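Local coordinates for protein HTPA Reductase (Selaginella moellendorffii, PDB 5U5N) that probably reduces a hydroxylated tetrahydrodipicolinate precursor with NADH or NADPH, the last step to tetrahydrodipicolinate on the diaminopimelate route to lysine, at residues E260-K264 against R265-M269. Numbering follows the deposited sequence.
Sequences EKSEK and RLYNM
The Tyr267 ring takes the aliphatic chain of Lys264 over one face: CG of Lys264 stands 4.0 Å from the Tyr267 ring centroid in a CH-pi contact, 25° off the normal and shifted toward the rim. Near the ring plane, CB of Ser262 lies at the edge, 3.1 Å from Tyr267 OH. Separately, a water lies in the ring plane at the hydroxyl end, its O 2.7 Å from Tyr267 OH, and also bonds Ser262 OG. With CG anti to the backbone N (chi1 178°) and the chain extended beyond it, Lys264 runs obliquely over the ring until its CE meets Leu266 O at 3.2 Å. Tyr267 OH also approaches Lys264 O at 2.8 Å, a weak hydrogen bond whose proton could go elsewhere. With a phenylalanine here, Lys264 O would probably lose its weak hydroxyl partner and the water would be left with Ser262 OG but no phenolic oxygen. On the Arg265 guanidinium, Lys264 O lies at the edge, while Ser262 O comes in obliquely and takes a weak, bent bond from Arg265 NE (3.2 Å, 134°). Phe253 meets the tyrosine ring edge-to-face from helix 241-259. That helix ends in a Schellman motif at Lys261, and the loop returns the chain to strand 266-267, an outermost strand of the parallel sheet in the Rossmann-type nucleotide-binding domain.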
loop_
_atom_site.group_PDB
_atom_site.type_symbol
_atom_site.label_atom_id
_atom_site.label_comp_id
_atom_site.label_asym_id
_atom_site.label_seq_id
_atom_site.Cartn_x
_atom_site.Cartn_y
_atom_site.Cartn_z
ATOM N N GLU A 260 14.395 2.317 -28.420
ATOM C CA GLU A 260 14.559 3.775 -28.249
ATOM C C GLU A 260 15.983 4.252 -28.075
ATOM O O GLU A 260 16.226 5.464 -28.052
ATOM C CB GLU A 260 13.812 4.228 -27.027
ATOM C CG GLU A 260 12.329 4.142 -27.201
ATOM C CD GLU A 260 11.588 4.509 -25.945
ATOM O OE1 GLU A 260 12.211 4.496 -24.840
ATOM O OE2 GLU A 260 10.370 4.757 -26.083
ATOM N N LYS A 261 16.903 3.321 -27.883
ATOM C CA LYS A 261 18.287 3.644 -27.611
ATOM C C LYS A 261 18.436 4.519 -26.364
ATOM O O LYS A 261 19.067 5.566 -26.428
ATOM C CB LYS A 261 18.938 4.327 -28.835
ATOM C CG LYS A 261 18.696 3.661 -30.188
ATOM C CD LYS A 261 19.185 4.567 -31.322
ATOM C CE LYS A 261 18.382 4.415 -32.610
ATOM N NZ LYS A 261 18.856 3.236 -33.382
ATOM N N SER A 262 17.857 4.103 -25.238
ATOM C CA SER A 262 17.988 4.871 -23.980
ATOM C C SER A 262 19.459 5.069 -23.624
ATOM O O SER A 262 20.293 4.210 -23.916
ATOM C CB SER A 262 17.315 4.169 -22.810
ATOM O OG SER A 262 15.917 4.094 -23.021
ATOM N N GLU A 263 19.758 6.202 -23.003
ATOM C CA GLU A 263 21.083 6.445 -22.448
ATOM C C GLU A 263 21.344 5.425 -21.321
ATOM O O GLU A 263 22.433 4.836 -21.241
ATOM C CB GLU A 263 21.202 7.897 -21.937
ATOM C CG GLU A 263 21.032 8.963 -23.028
ATOM C CD GLU A 263 22.128 10.032 -23.016
ATOM O OE1 GLU A 263 22.074 10.945 -22.142
ATOM O OE2 GLU A 263 23.045 9.959 -23.883
ATOM N N LYS A 264 20.317 5.202 -20.497
ATOM C CA LYS A 264 20.360 4.257 -19.391
ATOM C C LYS A 264 20.295 2.810 -19.900
ATOM O O LYS A 264 19.467 2.482 -20.757
ATOM C CB LYS A 264 19.207 4.550 -18.415
ATOM C CG LYS A 264 19.133 3.602 -17.245
ATOM C CD LYS A 264 18.206 4.081 -16.145
ATOM C CE LYS A 264 18.264 3.069 -15.020
ATOM N NZ LYS A 264 17.513 3.441 -13.806
ATOM N N ARG A 265 21.187 1.968 -19.360
ATOM C CA ARG A 265 21.393 0.584 -19.825
ATOM C C ARG A 265 20.981 -0.491 -18.839
ATOM O O ARG A 265 20.432 -1.540 -19.246
ATOM C CB ARG A 265 22.860 0.366 -20.198
ATOM C CG ARG A 265 23.379 1.367 -21.220
ATOM C CD ARG A 265 22.428 1.475 -22.424
ATOM N NE ARG A 265 22.899 2.357 -23.495
ATOM C CZ ARG A 265 23.787 2.031 -24.434
ATOM N NH1 ARG A 265 24.357 0.831 -24.471
ATOM N NH2 ARG A 265 24.116 2.924 -25.346
ATOM N N LEU A 266 21.258 -0.237 -17.562
ATOM C CA LEU A 266 21.016 -1.185 -16.508
ATOM C C LEU A 266 19.787 -0.758 -15.727
ATOM O O LEU A 266 19.783 0.296 -15.111
ATOM C CB LEU A 266 22.242 -1.255 -15.584
ATOM C CG LEU A 266 22.132 -2.169 -14.363
ATOM C CD1 LEU A 266 21.648 -3.580 -14.712
ATOM C CD2 LEU A 266 23.519 -2.284 -13.709
ATOM N N TYR A 267 18.766 -1.603 -15.767
ATOM C CA TYR A 267 17.477 -1.369 -15.164
ATOM C C TYR A 267 17.262 -2.454 -14.139
ATOM O O TYR A 267 17.974 -3.456 -14.146
ATOM C CB TYR A 267 16.368 -1.413 -16.214
ATOM C CG TYR A 267 16.485 -0.342 -17.286
ATOM C CD1 TYR A 267 17.275 -0.530 -18.414
ATOM C CD2 TYR A 267 15.798 0.883 -17.156
ATOM C CE1 TYR A 267 17.374 0.453 -19.388
ATOM C CE2 TYR A 267 15.878 1.870 -18.110
ATOM C CZ TYR A 267 16.664 1.669 -19.225
ATOM O OH TYR A 267 16.718 2.691 -20.149
ATOM N N ASN A 268 16.322 -2.210 -13.231
ATOM C CA ASN A 268 15.843 -3.196 -12.284
ATOM C C ASN A 268 14.297 -3.321 -12.371
ATOM O O ASN A 268 13.684 -2.745 -13.243
ATOM C CB ASN A 268 16.354 -2.836 -10.891
ATOM C CG ASN A 268 15.735 -1.518 -10.327
ATOM O OD1 ASN A 268 14.789 -0.979 -10.861
ATOM N ND2 ASN A 268 16.297 -1.017 -9.260
ATOM N N MET A 269 13.688 -4.121 -11.523
ATOM C CA MET A 269 12.264 -4.355 -11.607
ATOM C C MET A 269 11.400 -3.134 -11.208
ATOM O O MET A 269 10.260 -3.008 -11.661
ATOM C CB MET A 269 11.911 -5.596 -10.788
ATOM C CG MET A 269 10.461 -6.059 -10.853
ATOM S SD MET A 269 9.710 -6.365 -12.496
ATOM C CE MET A 269 10.989 -7.335 -13.258
HETATM O O HOH W 1 15.487 5.067 -20.049
#